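Local coordinates for protein 3',5'-cyclic-nucleotide phosphodiesterase 1 (Saccharomyces cerevisiae, PDB 4OJV) that belongs to the class-II cyclic-nucleotide phosphodiesterases of the metallo-hydrolase/oxidoreductase clan and carries two zinc ions, at residues T339-L344 with L356-A361. Sequence-based numbering, arbitrary orientation.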
# COMPACT_ATOMS: atom_id res chain seq x y z
N THR A 339 -14.87 4.48 19.63
CA THR A 339 -16.02 5.38 19.57
C THR A 339 -17.18 4.74 18.79
O THR A 339 -18.32 4.69 19.26
CB THR A 339 -15.63 6.71 18.93
OG1 THR A 339 -14.57 7.30 19.70
CG2 THR A 339 -16.81 7.67 18.82
N ILE A 340 -16.86 4.23 17.60
CA ILE A 340 -17.85 3.60 16.74
C ILE A 340 -18.48 2.37 17.39
O ILE A 340 -19.70 2.18 17.33
CB ILE A 340 -17.22 3.27 15.36
CG1 ILE A 340 -17.09 4.56 14.55
CG2 ILE A 340 -18.01 2.21 14.60
CD1 ILE A 340 -16.06 4.49 13.43
N LEU A 341 -17.65 1.55 18.03
CA LEU A 341 -18.17 0.35 18.69
C LEU A 341 -19.19 0.73 19.77
O LEU A 341 -20.27 0.15 19.85
CB LEU A 341 -17.03 -0.49 19.27
CG LEU A 341 -17.39 -1.84 19.87
CD1 LEU A 341 -18.07 -2.75 18.86
CD2 LEU A 341 -16.15 -2.49 20.45
N GLU A 342 -18.84 1.73 20.58
CA GLU A 342 -19.74 2.19 21.64
C GLU A 342 -21.02 2.78 21.08
O GLU A 342 -22.11 2.50 21.59
CB GLU A 342 -19.03 3.23 22.48
CG GLU A 342 -17.94 2.63 23.34
CD GLU A 342 -17.10 3.68 24.03
OE1 GLU A 342 -17.31 4.89 23.75
OE2 GLU A 342 -16.24 3.30 24.85
N GLU A 343 -20.90 3.58 20.03
CA GLU A 343 -22.05 4.19 19.38
C GLU A 343 -22.98 3.16 18.75
O GLU A 343 -24.20 3.24 18.89
CB GLU A 343 -21.61 5.25 18.36
CG GLU A 343 -20.98 6.46 19.05
CD GLU A 343 -20.40 7.49 18.09
OE1 GLU A 343 -20.19 7.20 16.90
OE2 GLU A 343 -20.16 8.63 18.54
N LEU A 344 -22.39 2.17 18.08
CA LEU A 344 -23.19 1.10 17.49
C LEU A 344 -23.93 0.28 18.55
O LEU A 344 -25.12 -0.02 18.38
CB LEU A 344 -22.32 0.18 16.63
CG LEU A 344 -21.85 0.75 15.29
CD1 LEU A 344 -20.77 -0.15 14.70
CD2 LEU A 344 -22.99 0.92 14.31
N LEU A 356 -27.50 -8.78 19.49
CA LEU A 356 -26.60 -8.49 18.38
C LEU A 356 -25.18 -8.37 18.92
O LEU A 356 -24.95 -7.71 19.93
CB LEU A 356 -27.06 -7.17 17.75
CG LEU A 356 -26.37 -6.66 16.49
CD1 LEU A 356 -26.56 -7.64 15.34
CD2 LEU A 356 -26.93 -5.30 16.12
N ARG A 357 -24.23 -9.03 18.25
CA ARG A 357 -22.85 -9.08 18.73
C ARG A 357 -21.95 -8.31 17.77
O ARG A 357 -21.74 -8.74 16.63
CB ARG A 357 -22.39 -10.52 18.88
CG ARG A 357 -23.21 -11.27 19.92
CD ARG A 357 -23.29 -12.74 19.64
NE ARG A 357 -24.22 -13.37 20.58
CZ ARG A 357 -24.13 -14.62 20.99
NH1 ARG A 357 -23.14 -15.40 20.55
NH2 ARG A 357 -25.02 -15.10 21.85
N ILE A 358 -21.47 -7.16 18.22
CA ILE A 358 -20.73 -6.23 17.38
C ILE A 358 -19.26 -6.23 17.79
O ILE A 358 -18.93 -6.09 18.97
CB ILE A 358 -21.31 -4.80 17.43
CG1 ILE A 358 -22.84 -4.83 17.22
CG2 ILE A 358 -20.62 -3.91 16.41
CD1 ILE A 358 -23.50 -3.47 17.32
N SER A 359 -18.39 -6.41 16.80
CA SER A 359 -16.95 -6.40 16.99
C SER A 359 -16.32 -5.57 15.89
O SER A 359 -16.87 -5.48 14.79
CB SER A 359 -16.38 -7.82 16.91
OG SER A 359 -16.94 -8.67 17.89
N ILE A 360 -15.16 -4.99 16.16
CA ILE A 360 -14.37 -4.34 15.12
C ILE A 360 -13.42 -5.38 14.54
O ILE A 360 -12.80 -6.13 15.29
CB ILE A 360 -13.55 -3.15 15.69
CG1 ILE A 360 -14.44 -2.15 16.45
CG2 ILE A 360 -12.74 -2.47 14.59
CD1 ILE A 360 -15.50 -1.45 15.63
N ALA A 361 -13.30 -5.41 13.21
CA ALA A 361 -12.31 -6.26 12.52
C ALA A 361 -10.90 -5.81 12.86
O ALA A 361 -10.58 -4.63 12.72
CB ALA A 361 -12.51 -6.21 11.02
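The carbonyl oxygen of I358 meets the helix twice: NH2 of R345, one turn beyond L341, hydrogen-bonds to it, and CD1 of L341 lies against it at 3.5 Å. The same L341 methyl also rests on the side chain of I358, with CD1 3.7 Å from the branch methyl CG2. In L341, chi1 (-175°) sets CG anti to the backbone N, and the side chain, which leaves the flank of the helix, brings CD1 to the strand; the side chains of L341 and I358 pass one another running in opposite senses. The root of L341 has a different neighbour, since its CB faces the end of I360, where CD1 approaches to 4.1 Å. In I360, chi2 (-63°) turns CD1 out of the extended position. L341 thus meets two strand residues, I358 with CD1 and I360 with CB.

Segments 339-344 and 356-361 belong to a beta-alpha-beta crossover in which helix 336-350 links the parallel strands 321-325 and 357-360 of a mixed sheet, consistent with the alpha-beta/beta-alpha sandwich of the metallo-beta-lactamase-like clan, in which helices cover the outer faces of two mixed sheets. Over the short segments the helix and strand axes run nearly antiparallel, at 170°, and come within 8.9 Å of each other.

One helical turn after L341, L344 crosses I358 at about a right angle. CD1 of I358 reaches CB of L344 at 3.9 Å, while CG2 of I358 lies 4.1 Å from CD1 of L344; the isoleucine thus touches L344 with the ends of both its branches. L344 also packs on V324 of the neighbouring strand and on L300 and I301 of helix 297-311. S359, between the two isoleucines, points away from segment 339-344, and its OG is hydrogen-bonded to the backbone N of D81.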